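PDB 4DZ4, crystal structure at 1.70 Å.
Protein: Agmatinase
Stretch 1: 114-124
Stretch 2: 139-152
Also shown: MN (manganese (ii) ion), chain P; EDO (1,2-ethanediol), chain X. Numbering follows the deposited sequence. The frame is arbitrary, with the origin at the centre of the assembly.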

# COMPACT_ATOMS: atom_id res chain seq x y z
N ILE B 114 -13.83 30.57 -4.35
CA ILE B 114 -14.09 29.42 -3.46
C ILE B 114 -14.69 29.85 -2.12
O ILE B 114 -15.71 29.29 -1.68
CB ILE B 114 -12.83 28.55 -3.29
CG1 ILE B 114 -12.47 27.94 -4.67
CG2 ILE B 114 -13.03 27.46 -2.24
CD1 ILE B 114 -11.11 27.26 -4.66
N LYS B 115 -14.09 30.87 -1.52
CA LYS B 115 -14.60 31.39 -0.24
C LYS B 115 -16.09 31.78 -0.36
O LYS B 115 -16.93 31.26 0.39
CB LYS B 115 -13.74 32.57 0.23
CG LYS B 115 -14.29 33.20 1.50
CD LYS B 115 -13.48 34.42 1.89
CE LYS B 115 -14.12 35.12 3.10
NZ LYS B 115 -13.45 36.45 3.30
N PRO B 116 -16.43 32.66 -1.34
CA PRO B 116 -17.87 32.99 -1.46
C PRO B 116 -18.77 31.78 -1.80
O PRO B 116 -19.92 31.76 -1.36
CB PRO B 116 -17.91 34.07 -2.58
CG PRO B 116 -16.59 33.95 -3.28
CD PRO B 116 -15.60 33.49 -2.23
N ALA B 117 -18.25 30.80 -2.57
CA ALA B 117 -19.02 29.58 -2.89
C ALA B 117 -19.39 28.85 -1.59
O ALA B 117 -20.53 28.44 -1.42
CB ALA B 117 -18.26 28.64 -3.85
N ILE B 118 -18.43 28.73 -0.68
CA ILE B 118 -18.65 28.05 0.58
C ILE B 118 -19.61 28.85 1.49
O ILE B 118 -20.55 28.27 2.08
CB ILE B 118 -17.34 27.70 1.31
CG1 ILE B 118 -16.46 26.80 0.42
CG2 ILE B 118 -17.65 27.06 2.68
CD1 ILE B 118 -15.03 26.67 0.92
N VAL B 119 -19.42 30.17 1.57
CA VAL B 119 -20.38 31.02 2.33
C VAL B 119 -21.80 30.81 1.79
O VAL B 119 -22.74 30.63 2.58
CB VAL B 119 -19.99 32.52 2.31
CG1 VAL B 119 -21.03 33.38 3.04
CG2 VAL B 119 -18.60 32.71 2.92
N GLU B 120 -21.97 30.79 0.47
CA GLU B 120 -23.33 30.70 -0.10
C GLU B 120 -23.95 29.31 0.10
O GLU B 120 -25.15 29.18 0.29
CB GLU B 120 -23.28 31.06 -1.59
CG GLU B 120 -24.58 30.88 -2.34
CD GLU B 120 -25.72 31.77 -1.85
OE1 GLU B 120 -25.52 32.76 -1.10
OE2 GLU B 120 -26.86 31.45 -2.22
N HIS B 121 -23.12 28.27 0.04
CA HIS B 121 -23.55 26.92 0.34
C HIS B 121 -24.12 26.87 1.74
O HIS B 121 -25.23 26.37 1.97
CB HIS B 121 -22.33 25.99 0.15
CG HIS B 121 -22.53 24.56 0.61
ND1 HIS B 121 -23.20 23.65 -0.13
CD2 HIS B 121 -22.04 23.89 1.74
CE1 HIS B 121 -23.17 22.46 0.52
NE2 HIS B 121 -22.47 22.62 1.66
N ALA B 122 -23.38 27.43 2.70
CA ALA B 122 -23.81 27.41 4.10
C ALA B 122 -25.02 28.32 4.28
O ALA B 122 -25.98 27.97 4.96
CB ALA B 122 -22.66 27.83 5.02
N ARG B 123 -24.97 29.51 3.69
CA ARG B 123 -26.14 30.42 3.77
C ARG B 123 -27.43 29.73 3.31
O ARG B 123 -28.48 29.84 3.96
CB ARG B 123 -25.89 31.72 2.99
CG ARG B 123 -26.96 32.81 3.22
CD ARG B 123 -27.08 33.76 2.03
NE ARG B 123 -27.56 33.04 0.84
CZ ARG B 123 -28.84 32.77 0.57
NH1 ARG B 123 -29.81 33.19 1.39
NH2 ARG B 123 -29.15 32.07 -0.51
N THR B 124 -27.35 29.04 2.18
CA THR B 124 -28.49 28.34 1.64
C THR B 124 -29.03 27.30 2.63
O THR B 124 -30.24 27.21 2.89
CB THR B 124 -28.14 27.67 0.29
OG1 THR B 124 -27.90 28.70 -0.66
CG2 THR B 124 -29.30 26.82 -0.21
N HIS B 139 -8.74 22.41 6.29
CA HIS B 139 -9.32 23.22 7.38
C HIS B 139 -9.75 24.61 6.99
O HIS B 139 -10.54 25.25 7.71
CB HIS B 139 -8.36 23.27 8.57
CG HIS B 139 -9.08 23.16 9.91
ND1 HIS B 139 -8.46 22.72 11.03
CD2 HIS B 139 -10.39 23.45 10.27
CE1 HIS B 139 -9.33 22.71 12.05
NE2 HIS B 139 -10.52 23.16 11.59
N TYR B 140 -9.25 25.12 5.86
CA TYR B 140 -9.65 26.46 5.43
C TYR B 140 -11.18 26.57 5.36
O TYR B 140 -11.74 27.65 5.62
CB TYR B 140 -9.04 26.82 4.06
CG TYR B 140 -9.55 28.16 3.59
CD1 TYR B 140 -8.94 29.34 4.02
CD2 TYR B 140 -10.67 28.25 2.75
CE1 TYR B 140 -9.42 30.58 3.61
CE2 TYR B 140 -11.17 29.48 2.35
CZ TYR B 140 -10.53 30.64 2.78
OH TYR B 140 -11.00 31.88 2.38
N ILE B 141 -11.85 25.47 5.01
CA ILE B 141 -13.33 25.55 4.81
C ILE B 141 -14.06 26.11 6.03
O ILE B 141 -15.14 26.72 5.91
CB ILE B 141 -13.95 24.20 4.36
CG1 ILE B 141 -14.00 23.18 5.52
CG2 ILE B 141 -13.23 23.68 3.10
CD1 ILE B 141 -14.77 21.89 5.21
N THR B 142 -13.49 25.90 7.22
CA THR B 142 -14.17 26.32 8.44
C THR B 142 -14.34 27.85 8.56
O THR B 142 -15.30 28.34 9.18
CB THR B 142 -13.47 25.74 9.67
OG1 THR B 142 -13.38 24.32 9.51
CG2 THR B 142 -14.26 26.07 10.96
N TYR B 143 -13.43 28.60 7.94
CA TYR B 143 -13.53 30.05 7.96
C TYR B 143 -14.80 30.54 7.23
O TYR B 143 -15.63 31.20 7.84
CB TYR B 143 -12.22 30.67 7.42
CG TYR B 143 -12.22 32.16 7.28
CD1 TYR B 143 -12.66 33.00 8.34
CD2 TYR B 143 -11.73 32.76 6.12
CE1 TYR B 143 -12.66 34.38 8.20
CE2 TYR B 143 -11.75 34.15 5.96
CZ TYR B 143 -12.19 34.95 7.03
OH TYR B 143 -12.16 36.31 6.88
N PRO B 144 -14.99 30.19 5.94
CA PRO B 144 -16.27 30.65 5.37
C PRO B 144 -17.50 30.03 6.03
O PRO B 144 -18.57 30.67 6.08
CB PRO B 144 -16.18 30.22 3.88
CG PRO B 144 -14.98 29.30 3.80
CD PRO B 144 -14.05 29.76 4.89
N LEU B 145 -17.36 28.82 6.59
CA LEU B 145 -18.48 28.22 7.31
C LEU B 145 -18.81 29.06 8.54
O LEU B 145 -19.99 29.31 8.81
CB LEU B 145 -18.17 26.77 7.71
CG LEU B 145 -18.10 25.75 6.55
CD1 LEU B 145 -17.71 24.37 7.09
CD2 LEU B 145 -19.42 25.66 5.76
N LEU B 146 -17.79 29.53 9.25
CA LEU B 146 -18.01 30.39 10.41
C LEU B 146 -18.64 31.74 10.01
O LEU B 146 -19.47 32.28 10.73
CB LEU B 146 -16.70 30.64 11.17
CG LEU B 146 -16.20 29.45 11.99
CD1 LEU B 146 -14.78 29.76 12.44
CD2 LEU B 146 -17.11 29.13 13.19
N ILE B 147 -18.22 32.29 8.88
CA ILE B 147 -18.83 33.54 8.38
C ILE B 147 -20.34 33.36 8.26
O ILE B 147 -21.11 34.18 8.77
CB ILE B 147 -18.22 33.97 7.02
CG1 ILE B 147 -16.77 34.44 7.25
CG2 ILE B 147 -19.05 35.07 6.35
CD1 ILE B 147 -15.97 34.61 5.97
N ALA B 148 -20.76 32.28 7.61
CA ALA B 148 -22.17 32.04 7.36
C ALA B 148 -22.90 31.75 8.68
O ALA B 148 -24.02 32.22 8.89
CB ALA B 148 -22.33 30.88 6.38
N HIS B 149 -22.24 31.00 9.57
CA HIS B 149 -22.83 30.72 10.89
C HIS B 149 -23.02 31.95 11.76
O HIS B 149 -24.04 32.08 12.43
CB HIS B 149 -22.05 29.63 11.62
CG HIS B 149 -22.42 28.23 11.17
ND1 HIS B 149 -21.97 27.70 10.02
CD2 HIS B 149 -23.25 27.27 11.75
CE1 HIS B 149 -22.48 26.45 9.87
NE2 HIS B 149 -23.27 26.20 10.93
N ALA B 150 -22.06 32.86 11.75
CA ALA B 150 -22.20 34.13 12.48
C ALA B 150 -23.35 34.97 11.94
O ALA B 150 -23.96 35.71 12.71
CB ALA B 150 -20.89 34.92 12.46
N GLN B 151 -23.63 34.89 10.63
CA GLN B 151 -24.80 35.60 10.05
C GLN B 151 -26.09 35.14 10.74
O GLN B 151 -26.96 35.95 11.04
CB GLN B 151 -24.94 35.38 8.54
CG GLN B 151 -23.94 36.10 7.64
CD GLN B 151 -23.99 35.66 6.16
OE1 GLN B 151 -24.83 34.84 5.75
NE2 GLN B 151 -23.09 36.22 5.34
N LYS B 152 -26.22 33.84 10.97
CA LYS B 152 -27.44 33.27 11.52
C LYS B 152 -27.50 33.36 13.03
O LYS B 152 -28.53 33.73 13.57
CB LYS B 152 -27.59 31.81 11.10
CG LYS B 152 -28.89 31.18 11.59
CD LYS B 152 -29.08 29.79 11.02
CE LYS B 152 -30.44 29.19 11.38
NZ LYS B 152 -31.62 29.91 10.82
MN MN P . -6.28 22.59 11.23
C1 EDO X . -10.01 32.99 -0.45
O1 EDO X . -9.57 34.13 -1.18
C2 EDO X . -10.38 31.77 -1.31
O2 EDO X . -11.51 31.99 -2.16
O HOH W 1 -4.39 22.16 11.05

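Two helical segments of agmatinase, one spanning 114-124 and the other within 139-152, pack against each other with their axes 8.1 Å apart at closest approach and their N-to-C directions 41° apart. The contact buries 602 Å², both sides summed, and no hydrogen bond crosses it, so the two stretches meet through van der Waals packing.

Apolar packing makes up the centre. The backbones come nearest where Val-119 faces Pro-144, with 5.1 Å between their CA atoms. The CA-to-CB bond of Val-119 points sideways, yet its t rotamer brings both methyl groups to the second helix: CG2 lies 3.6 Å from Pro-144 CB and 4.2 Å from Ile-147 CG2, while CG1 lies 4.4 Å from Ala-148 CB. This side chain is a knob in a hole formed by Pro-144, Ile-147, Ala-148 and Gln-151. One turn further on, Ala-122 and Ala-148 point toward each other's stretch and meet methyl to methyl, CB to CB, at 3.4 Å, a tight contact between two short side chains. The backbone of the first helix is close here too, with Val-119 O 3.8 Å from Ala-148 CB; that carbonyl accepts the helical hydrogen bond from Arg-123 N at 2.7 Å. Ile-118, also pointing toward the partner, places CG2 3.7 Å from Pro-144 CG and 3.8 Å from Leu-145 CD2, and CD1 4.1 Å from Ile-141 CG2. Leu-145 starts sideways, but its end comes nearer, and the same CD2 reaches Ala-122 CB at 4.0 Å.

Contacts of mixed character flank this packing. Lys-115 extends with all four chi angles t, so that its aliphatic chain runs along the second stretch: CB is 3.6 Å from Tyr-140 OH and CE 3.5 Å from Ile-147 CD1. CE also approaches the Tyr-143 ring obliquely, and NZ ends 3.8 Å from Tyr-143 OH, a proximity without a hydrogen bond; that hydroxyl is hydrogen-bonded elsewhere in the structure. Toward the other end, Arg-123 CG passes 3.9 Å from Gln-151 OE1.

None of the polar side-chain bonds crosses between the stretches; several close within one helix. The end of Arg-123 leads away from the contact to Glu-120, where NE to OE1 at 2.8 Å forms a salt bridge and NH2 donates to OE2 at 2.9 Å. Thr-124 OG1 donates to Glu-120 O at 2.9 Å. In the second helix, His-149 ND1 donates to Leu-145 O at 2.8 Å, tying the imidazole back to the preceding turn.

Of the two bound groups, the ethanediol borders the contact and the manganese lies apart from it. The 1,2-ethanediol molecule, probably from the crystallisation liquor, accepts a hydrogen bond at O2 from Lys-115 N at 2.9 Å, and its C1 sits 3.2 Å from Tyr-140 OH, so it touches both stretches. His-139, out of reach of the first stretch, binds manganese through ND1 at 2.2 Å; a water oxygen lies 1.9 Å from MN, and the remaining ligands come from elsewhere in the structure.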